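Local coordinates for protein putative aldehyde dehydrogenase AldY (Bacillus subtilis, PDB 4DNG) that probably oxidises aldehydes to carboxylates with NAD(+) as an aldehyde dehydrogenase and may protect cells against stress from ethanol and related compounds, at residues A[156-164]-A[185-194]; A[172-183]-A[202-210]. All coordinates share one frame; numbering follows the deposited sequence.

Contact 1 (A[156-164]-A[185-194])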
loop_
_atom_site.group_PDB
_atom_site.type_symbol
_atom_site.label_atom_id
_atom_site.label_comp_id
_atom_site.label_asym_id
_atom_site.label_seq_id
_atom_site.Cartn_x
_atom_site.Cartn_y
_atom_site.Cartn_z
ATOM N N PRO A 156 19.117 -6.268 13.961
ATOM C CA PRO A 156 18.440 -5.070 14.503
ATOM C C PRO A 156 18.907 -3.745 13.886
ATOM O O PRO A 156 18.081 -2.900 13.578
ATOM C CB PRO A 156 18.829 -5.102 15.993
ATOM C CG PRO A 156 20.095 -5.911 16.031
ATOM C CD PRO A 156 19.828 -6.999 15.025
ATOM N N MET A 157 20.214 -3.555 13.712
ATOM C CA MET A 157 20.728 -2.249 13.319
ATOM C C MET A 157 20.482 -1.968 11.833
ATOM O O MET A 157 20.018 -0.885 11.440
ATOM C CB MET A 157 22.210 -2.127 13.647
ATOM C CG MET A 157 22.780 -0.816 13.145
ATOM S SD MET A 157 24.464 -0.447 13.629
ATOM C CE MET A 157 24.335 -0.295 15.413
ATOM N N ASN A 158 20.791 -2.962 11.015
ATOM C CA ASN A 158 20.564 -2.879 9.598
ATOM C C ASN A 158 19.091 -2.561 9.286
ATOM O O ASN A 158 18.802 -1.605 8.553
ATOM C CB ASN A 158 21.026 -4.197 8.973
ATOM C CG ASN A 158 20.643 -4.334 7.526
ATOM O OD1 ASN A 158 21.060 -3.543 6.685
ATOM N ND2 ASN A 158 19.855 -5.359 7.221
ATOM N N LEU A 159 18.168 -3.334 9.864
ATOM C CA LEU A 159 16.740 -3.196 9.565
ATOM C C LEU A 159 16.140 -1.897 10.089
ATOM O O LEU A 159 15.362 -1.271 9.397
ATOM C CB LEU A 159 15.931 -4.406 10.091
ATOM C CG LEU A 159 16.176 -5.761 9.401
ATOM C CD1 LEU A 159 15.289 -6.861 9.968
ATOM C CD2 LEU A 159 16.010 -5.684 7.884
ATOM N N SER A 160 16.486 -1.521 11.318
ATOM C CA SER A 160 16.151 -0.221 11.853
ATOM C C SER A 160 16.588 0.897 10.887
ATOM O O SER A 160 15.775 1.742 10.483
ATOM C CB SER A 160 16.799 -0.034 13.241
ATOM O OG SER A 160 16.282 -0.979 14.178
ATOM N N MET A 161 17.862 0.908 10.502
ATOM C CA MET A 161 18.362 1.996 9.665
ATOM C C MET A 161 17.714 1.943 8.269
ATOM O O MET A 161 17.584 2.963 7.580
ATOM C CB MET A 161 19.877 1.920 9.573
ATOM C CG MET A 161 20.525 3.034 8.791
ATOM S SD MET A 161 20.330 4.494 9.790
ATOM C CE MET A 161 21.630 4.223 11.001
ATOM N N ARG A 162 17.259 0.761 7.866
ATOM C CA ARG A 162 16.556 0.642 6.582
ATOM C C ARG A 162 15.284 1.482 6.582
ATOM O O ARG A 162 14.770 1.808 5.522
ATOM C CB ARG A 162 16.267 -0.809 6.221
ATOM C CG ARG A 162 15.952 -1.026 4.760
ATOM C CD ARG A 162 15.285 -2.373 4.538
ATOM N NE ARG A 162 14.016 -2.454 5.254
ATOM C CZ ARG A 162 13.401 -3.595 5.555
ATOM N NH1 ARG A 162 12.249 -3.582 6.216
ATOM N NH2 ARG A 162 13.946 -4.751 5.207
ATOM N N SER A 163 14.797 1.863 7.761
ATOM C CA SER A 163 13.642 2.749 7.811
ATOM C C SER A 163 13.984 4.129 8.320
ATOM O O SER A 163 13.404 5.129 7.881
ATOM C CB SER A 163 12.512 2.153 8.644
ATOM O OG SER A 163 12.144 0.908 8.097
ATOM N N ILE A 164 14.902 4.189 9.268
ATOM C CA ILE A 164 15.283 5.467 9.839
ATOM C C ILE A 164 15.879 6.405 8.766
ATOM O O ILE A 164 15.439 7.549 8.611
ATOM C CB ILE A 164 16.214 5.267 11.047
ATOM C CG1 ILE A 164 15.411 4.668 12.209
ATOM C CG2 ILE A 164 16.899 6.570 11.402
ATOM C CD1 ILE A 164 16.242 4.047 13.313
ATOM N N SER A 185 21.860 -1.979 19.852
ATOM C CA SER A 185 22.245 -2.028 18.452
ATOM C C SER A 185 21.083 -1.709 17.546
ATOM O O SER A 185 21.282 -1.177 16.471
ATOM C CB SER A 185 22.856 -3.373 18.090
ATOM O OG SER A 185 22.194 -4.383 18.770
ATOM N N GLY A 186 19.866 -2.014 17.989
ATOM C CA GLY A 186 18.685 -1.690 17.212
ATOM C C GLY A 186 18.113 -0.290 17.440
ATOM O O GLY A 186 17.196 0.121 16.732
ATOM N N GLY A 187 18.633 0.453 18.410
ATOM C CA GLY A 187 18.079 1.781 18.712
ATOM C C GLY A 187 19.037 2.827 19.236
ATOM O O GLY A 187 19.233 3.867 18.616
ATOM N N THR A 188 19.647 2.565 20.381
ATOM C CA THR A 188 20.340 3.658 21.089
ATOM C C THR A 188 21.598 4.167 20.375
ATOM O O THR A 188 21.856 5.379 20.353
ATOM C CB THR A 188 20.665 3.314 22.555
ATOM O OG1 THR A 188 21.398 2.084 22.610
ATOM C CG2 THR A 188 19.387 3.175 23.362
ATOM N N ILE A 189 22.366 3.242 19.794
ATOM C CA ILE A 189 23.570 3.595 19.050
ATOM C C ILE A 189 23.192 4.491 17.870
ATOM O O ILE A 189 23.861 5.506 17.603
ATOM C CB ILE A 189 24.342 2.347 18.574
ATOM C CG1 ILE A 189 25.014 1.664 19.750
ATOM C CG2 ILE A 189 25.408 2.711 17.548
ATOM C CD1 ILE A 189 25.504 0.272 19.408
ATOM N N ILE A 190 22.101 4.129 17.196
ATOM C CA ILE A 190 21.594 4.890 16.066
ATOM C C ILE A 190 21.189 6.287 16.545
ATOM O O ILE A 190 21.585 7.290 15.939
ATOM C CB ILE A 190 20.424 4.168 15.373
ATOM C CG1 ILE A 190 20.968 3.100 14.444
ATOM C CG2 ILE A 190 19.596 5.148 14.553
ATOM C CD1 ILE A 190 19.966 2.022 14.082
ATOM N N ALA A 191 20.432 6.351 17.640
ATOM C CA ALA A 191 20.096 7.654 18.253
ATOM C C ALA A 191 21.345 8.466 18.592
ATOM O O ALA A 191 21.422 9.669 18.304
ATOM C CB ALA A 191 19.223 7.479 19.479
ATOM N N LYS A 192 22.343 7.812 19.166
ATOM C CA LYS A 192 23.587 8.524 19.476
ATOM C C LYS A 192 24.243 9.119 18.210
ATOM O O LYS A 192 24.759 10.238 18.218
ATOM C CB LYS A 192 24.556 7.610 20.236
ATOM C CG LYS A 192 25.830 8.297 20.696
ATOM C CD LYS A 192 25.722 8.967 22.057
ATOM C CE LYS A 192 26.920 9.892 22.312
ATOM N NZ LYS A 192 28.281 9.277 22.171
ATOM N N ALA A 193 24.205 8.355 17.124
ATOM C CA ALA A 193 24.782 8.780 15.861
ATOM C C ALA A 193 24.102 10.027 15.320
ATOM O O ALA A 193 24.777 10.940 14.847
ATOM C CB ALA A 193 24.689 7.649 14.850
ATOM N N PHE A 194 22.769 10.072 15.387
ATOM C CA PHE A 194 22.053 11.184 14.807
ATOM C C PHE A 194 22.127 12.408 15.696
ATOM O O PHE A 194 22.133 13.555 15.206
ATOM C CB PHE A 194 20.613 10.791 14.465
ATOM C CG PHE A 194 20.495 10.077 13.151
ATOM C CD1 PHE A 194 20.530 10.789 11.953
ATOM C CD2 PHE A 194 20.407 8.688 13.105
ATOM C CE1 PHE A 194 20.441 10.129 10.733
ATOM C CE2 PHE A 194 20.308 8.024 11.894
ATOM C CZ PHE A 194 20.329 8.739 10.710
#
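Ile190 of helix 185-194 is a knob in a hole formed by Met157, Ser160, Met161 and Ile164 of helix 156-164. The two helices pack together on one side of the parallel core of the Rossmann-like sheet in the aldehyde dehydrogenase cofactor-binding domain. They cross at -58°, and their axes come within 7.9 Å of each other at the closest approach. Packing is tightest at the N-terminal ends, where Pro156 CB rests 3.6 Å from Gly186 CA. Glycine lets the backbones close in here, since a side chain at this position would run into the proline ring. Further along, side chains fill the wider gap. Ile164 CD1 meets Ile190 CG2 tip to tip, at 3.7 Å. The methyl CE of Met161 lies 3.7 Å from Ile190 CG1. An alanine in place of Ile190 would probably leave a gap between Met157, Met161 and Ile164 and free the methionine ends to shift. Away from this interface, Asn158 and Lys192 are partly exposed, and Lys192 NZ bonds to Tyr78. Met157 CG is anti to the backbone N (chi1 176°), and a bend at chi3 brings CE to Ile189 CG2. At the far end Met161 SD makes a Met-aromatic contact at the edge of the Phe194 ring, 5.4 Å from its centroid.

Contact 2 (A[172-183]-A[202-210])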
loop_
_atom_site.group_PDB
_atom_site.type_symbol
_atom_site.label_atom_id
_atom_site.label_comp_id
_atom_site.label_asym_id
_atom_site.label_seq_id
_atom_site.Cartn_x
_atom_site.Cartn_y
_atom_site.Cartn_z
ATOM N N ASN A 172 10.863 13.334 6.890
ATOM C CA ASN A 172 9.947 12.761 7.871
ATOM C C ASN A 172 10.560 12.778 9.264
ATOM O O ASN A 172 11.743 13.063 9.429
ATOM C CB ASN A 172 9.574 11.331 7.485
ATOM C CG ASN A 172 9.044 11.235 6.078
ATOM O OD1 ASN A 172 7.932 11.702 5.795
ATOM N ND2 ASN A 172 9.839 10.627 5.178
ATOM N N SER A 173 9.734 12.494 10.256
ATOM C CA SER A 173 10.199 12.215 11.602
ATOM C C SER A 173 9.859 10.762 11.891
ATOM O O SER A 173 9.179 10.110 11.089
ATOM C CB SER A 173 9.492 13.110 12.599
ATOM O OG SER A 173 8.141 12.689 12.739
ATOM N N VAL A 174 10.300 10.253 13.038
ATOM C CA VAL A 174 10.317 8.802 13.260
ATOM C C VAL A 174 10.165 8.510 14.738
ATOM O O VAL A 174 10.891 9.059 15.579
ATOM C CB VAL A 174 11.652 8.169 12.765
ATOM C CG1 VAL A 174 11.682 6.638 12.925
ATOM C CG2 VAL A 174 11.914 8.548 11.317
ATOM N N VAL A 175 9.216 7.640 15.050
ATOM C CA VAL A 175 9.187 7.010 16.341
ATOM C C VAL A 175 9.539 5.547 16.153
ATOM O O VAL A 175 8.849 4.811 15.419
ATOM C CB VAL A 175 7.823 7.161 16.978
ATOM C CG1 VAL A 175 7.739 6.340 18.273
ATOM C CG2 VAL A 175 7.548 8.636 17.199
ATOM N N HIS A 176 10.620 5.138 16.818
ATOM C CA HIS A 176 11.254 3.844 16.556
ATOM C C HIS A 176 11.325 2.977 17.784
ATOM O O HIS A 176 11.738 3.452 18.861
ATOM C CB HIS A 176 12.654 4.076 16.033
ATOM C CG HIS A 176 13.366 2.810 15.666
ATOM N ND1 HIS A 176 12.877 1.946 14.756
ATOM C CD2 HIS A 176 14.563 2.267 16.120
ATOM C CE1 HIS A 176 13.697 0.898 14.652
ATOM N NE2 HIS A 176 14.736 1.103 15.480
ATOM N N LYS A 177 10.925 1.708 17.630
ATOM C CA LYS A 177 10.927 0.738 18.723
ATOM C C LYS A 177 11.656 -0.567 18.393
ATOM O O LYS A 177 11.120 -1.402 17.655
ATOM C CB LYS A 177 9.508 0.400 19.181
ATOM C CG LYS A 177 9.509 -0.509 20.413
ATOM C CD LYS A 177 8.218 -1.297 20.533
ATOM C CE LYS A 177 8.362 -2.404 21.566
ATOM N NZ LYS A 177 9.288 -3.470 21.081
ATOM N N PRO A 178 12.877 -0.752 18.941
ATOM C CA PRO A 178 13.600 -1.998 18.717
ATOM C C PRO A 178 13.092 -3.029 19.668
ATOM O O PRO A 178 12.364 -2.714 20.580
ATOM C CB PRO A 178 15.052 -1.645 19.105
ATOM C CG PRO A 178 14.934 -0.509 20.073
ATOM C CD PRO A 178 13.726 0.270 19.602
ATOM N N ASP A 179 13.462 -4.274 19.456
ATOM C CA ASP A 179 13.206 -5.267 20.452
ATOM C C ASP A 179 14.091 -4.843 21.622
ATOM O O ASP A 179 15.310 -4.611 21.450
ATOM C CB ASP A 179 13.617 -6.642 19.910
ATOM C CG ASP A 179 13.311 -7.761 20.862
ATOM O OD1 ASP A 179 12.754 -8.769 20.404
ATOM O OD2 ASP A 179 13.611 -7.650 22.068
ATOM N N ILE A 180 13.493 -4.740 22.804
ATOM C CA ILE A 180 14.253 -4.376 23.998
ATOM C C ILE A 180 15.549 -5.209 24.110
ATOM O O ILE A 180 16.612 -4.662 24.422
ATOM C CB ILE A 180 13.395 -4.437 25.304
ATOM C CG1 ILE A 180 14.180 -3.852 26.511
ATOM C CG2 ILE A 180 12.930 -5.864 25.626
ATOM C CD1 ILE A 180 14.563 -2.387 26.372
ATOM N N GLN A 181 15.483 -6.510 23.809
ATOM C CA GLN A 181 16.670 -7.360 23.958
ATOM C C GLN A 181 17.815 -6.972 23.034
ATOM O O GLN A 181 18.941 -7.391 23.249
ATOM C CB GLN A 181 16.351 -8.863 23.887
ATOM C CG GLN A 181 15.828 -9.449 25.207
ATOM C CD GLN A 181 16.750 -9.205 26.413
ATOM O OE1 GLN A 181 17.972 -9.462 26.382
ATOM N NE2 GLN A 181 16.164 -8.700 27.485
ATOM N N THR A 182 17.528 -6.173 22.014
ATOM C CA THR A 182 18.583 -5.656 21.138
ATOM C C THR A 182 18.417 -4.127 20.966
ATOM O O THR A 182 18.581 -3.581 19.870
ATOM C CB THR A 182 18.546 -6.373 19.770
ATOM O OG1 THR A 182 17.202 -6.382 19.315
ATOM C CG2 THR A 182 18.978 -7.845 19.888
ATOM N N ALA A 183 18.091 -3.436 22.053
ATOM C CA ALA A 183 17.814 -2.004 21.970
ATOM C C ALA A 183 19.043 -1.145 21.725
ATOM O O ALA A 183 18.923 -0.018 21.220
ATOM C CB ALA A 183 17.107 -1.532 23.218
ATOM N N GLY A 202 13.401 15.637 18.431
ATOM C CA GLY A 202 12.091 15.184 18.012
ATOM C C GLY A 202 11.990 14.502 16.659
ATOM O O GLY A 202 11.006 13.800 16.402
ATOM N N VAL A 203 12.971 14.703 15.780
ATOM C CA VAL A 203 12.920 14.070 14.445
ATOM C C VAL A 203 13.186 12.551 14.491
ATOM O O VAL A 203 12.600 11.806 13.702
ATOM C CB VAL A 203 13.838 14.762 13.410
ATOM C CG1 VAL A 203 13.854 13.983 12.104
ATOM C CG2 VAL A 203 13.363 16.178 13.145
ATOM N N LEU A 204 14.068 12.111 15.395
ATOM C CA LEU A 204 14.267 10.685 15.689
ATOM C C LEU A 204 14.004 10.346 17.152
ATOM O O LEU A 204 14.745 10.762 18.039
ATOM C CB LEU A 204 15.680 10.225 15.340
ATOM C CG LEU A 204 15.938 8.758 15.711
ATOM C CD1 LEU A 204 14.894 7.863 15.047
ATOM C CD2 LEU A 204 17.350 8.298 15.355
ATOM N N ASN A 205 12.973 9.549 17.397
ATOM C CA ASN A 205 12.675 9.128 18.740
ATOM C C ASN A 205 12.820 7.620 18.865
ATOM O O ASN A 205 12.260 6.878 18.053
ATOM C CB ASN A 205 11.276 9.604 19.108
ATOM C CG ASN A 205 11.134 11.115 18.987
ATOM O OD1 ASN A 205 11.520 11.863 19.890
ATOM N ND2 ASN A 205 10.613 11.573 17.852
ATOM N N VAL A 206 13.602 7.176 19.853
ATOM C CA VAL A 206 13.836 5.756 20.064
ATOM C C VAL A 206 13.267 5.299 21.404
ATOM O O VAL A 206 13.724 5.727 22.464
ATOM C CB VAL A 206 15.334 5.385 19.980
ATOM C CG1 VAL A 206 15.529 3.928 20.365
ATOM C CG2 VAL A 206 15.905 5.649 18.587
ATOM N N MET A 207 12.283 4.408 21.332
ATOM C CA MET A 207 11.545 3.918 22.482
ATOM C C MET A 207 12.089 2.616 23.026
ATOM O O MET A 207 12.161 1.609 22.310
ATOM C CB MET A 207 10.104 3.675 22.067
ATOM C CG MET A 207 9.495 4.925 21.452
ATOM S SD MET A 207 9.364 6.204 22.722
ATOM C CE MET A 207 9.426 7.599 21.619
ATOM N N LEU A 208 12.479 2.644 24.294
ATOM C CA LEU A 208 12.873 1.432 24.998
ATOM C C LEU A 208 11.704 0.992 25.848
ATOM O O LEU A 208 11.359 1.624 26.840
ATOM C CB LEU A 208 14.124 1.673 25.843
ATOM C CG LEU A 208 15.417 1.276 25.138
ATOM C CD1 LEU A 208 15.559 1.987 23.806
ATOM C CD2 LEU A 208 16.624 1.557 26.027
ATOM N N THR A 209 11.061 -0.072 25.427
ATOM C CA THR A 209 9.838 -0.482 26.046
ATOM C C THR A 209 9.498 -1.883 25.619
ATOM O O THR A 209 10.316 -2.566 25.015
ATOM C CB THR A 209 8.701 0.501 25.711
ATOM O OG1 THR A 209 7.507 0.087 26.383
ATOM C CG2 THR A 209 8.477 0.558 24.202
ATOM N N ASP A 210 8.300 -2.339 25.956
ATOM C CA ASP A 210 7.875 -3.654 25.504
ATOM C C ASP A 210 6.381 -3.622 25.262
ATOM O O ASP A 210 5.696 -2.645 25.585
ATOM C CB ASP A 210 8.330 -4.781 26.471
ATOM C CG ASP A 210 7.618 -4.748 27.823
ATOM O OD1 ASP A 210 6.852 -3.796 28.077
ATOM O OD2 ASP A 210 7.814 -5.682 28.645
#
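The carbonyl oxygen of Val174 takes two donors from Asn205. The backbone N of Asn205 bonds to Val174 O at 2.8 Å, and its ND2 adds a weak bond to Val174 O at 3.4 Å. The same ND2 also bonds to Gly202 O at 2.7 Å, approaching from above the carbonyl plane. With CG anti to its carbonyl carbon (chi1 -58°), the Asn205 amide reaches both oxygens, while its OD1 accepts from the backbone N of Asn12. Strands 173-177 and 204-206 run parallel, as the two strands of a beta-alpha-beta crossover through helix 183-196. His176 N bonds to Asn205 O, and Met207 N meets His176 O at 2.7 Å, almost straight (176°). On one face Val174 and Leu204 lie side by side, pointing the same way. On the other, Val175 CG1 touches Met207 CG at 3.9 Å, next to helix 43-60. Beyond the strands, Ile180 CD1 packs across Leu208 CG at 4.0 Å, and Ala183 CB lies 3.8 Å from the same Leu208 CG. The Lys177 chain crosses Thr209 CG2, and its NZ bonds to Pro178 O. Backbone bonds thus set the parallel register, while the Asn205 amide holds the loop carbonyl of Gly202 and adds a weak bond to the strand carbonyl of Val174.

Contacts 1 and 2 interleave along the chain: helix 156-169 leads to strand 173-177, then helix 183-196, then strand 204-206. Their centres are 9 Å apart. His176 joins them, because its NE2 lies 2.9 Å from Gly186 O in a probable hydrogen bond and lies equally close, 2.9 Å, to Ser160 OG, which has Ser151 as a further partner. Its ND1 bonds to Ser149 on the neighbouring strand. Thr188 N and Ala183 O, 2.8 Å apart, probably bond where the second helix begins. The Pro156 side chain is about 12 Å from the side chain of Glu253, a predicted active-site residue, and about as far from Gly231, which binds NAD(+) by similarity. The Lys177 side chain is about 10 Å from that of Val235, in the same inferred site.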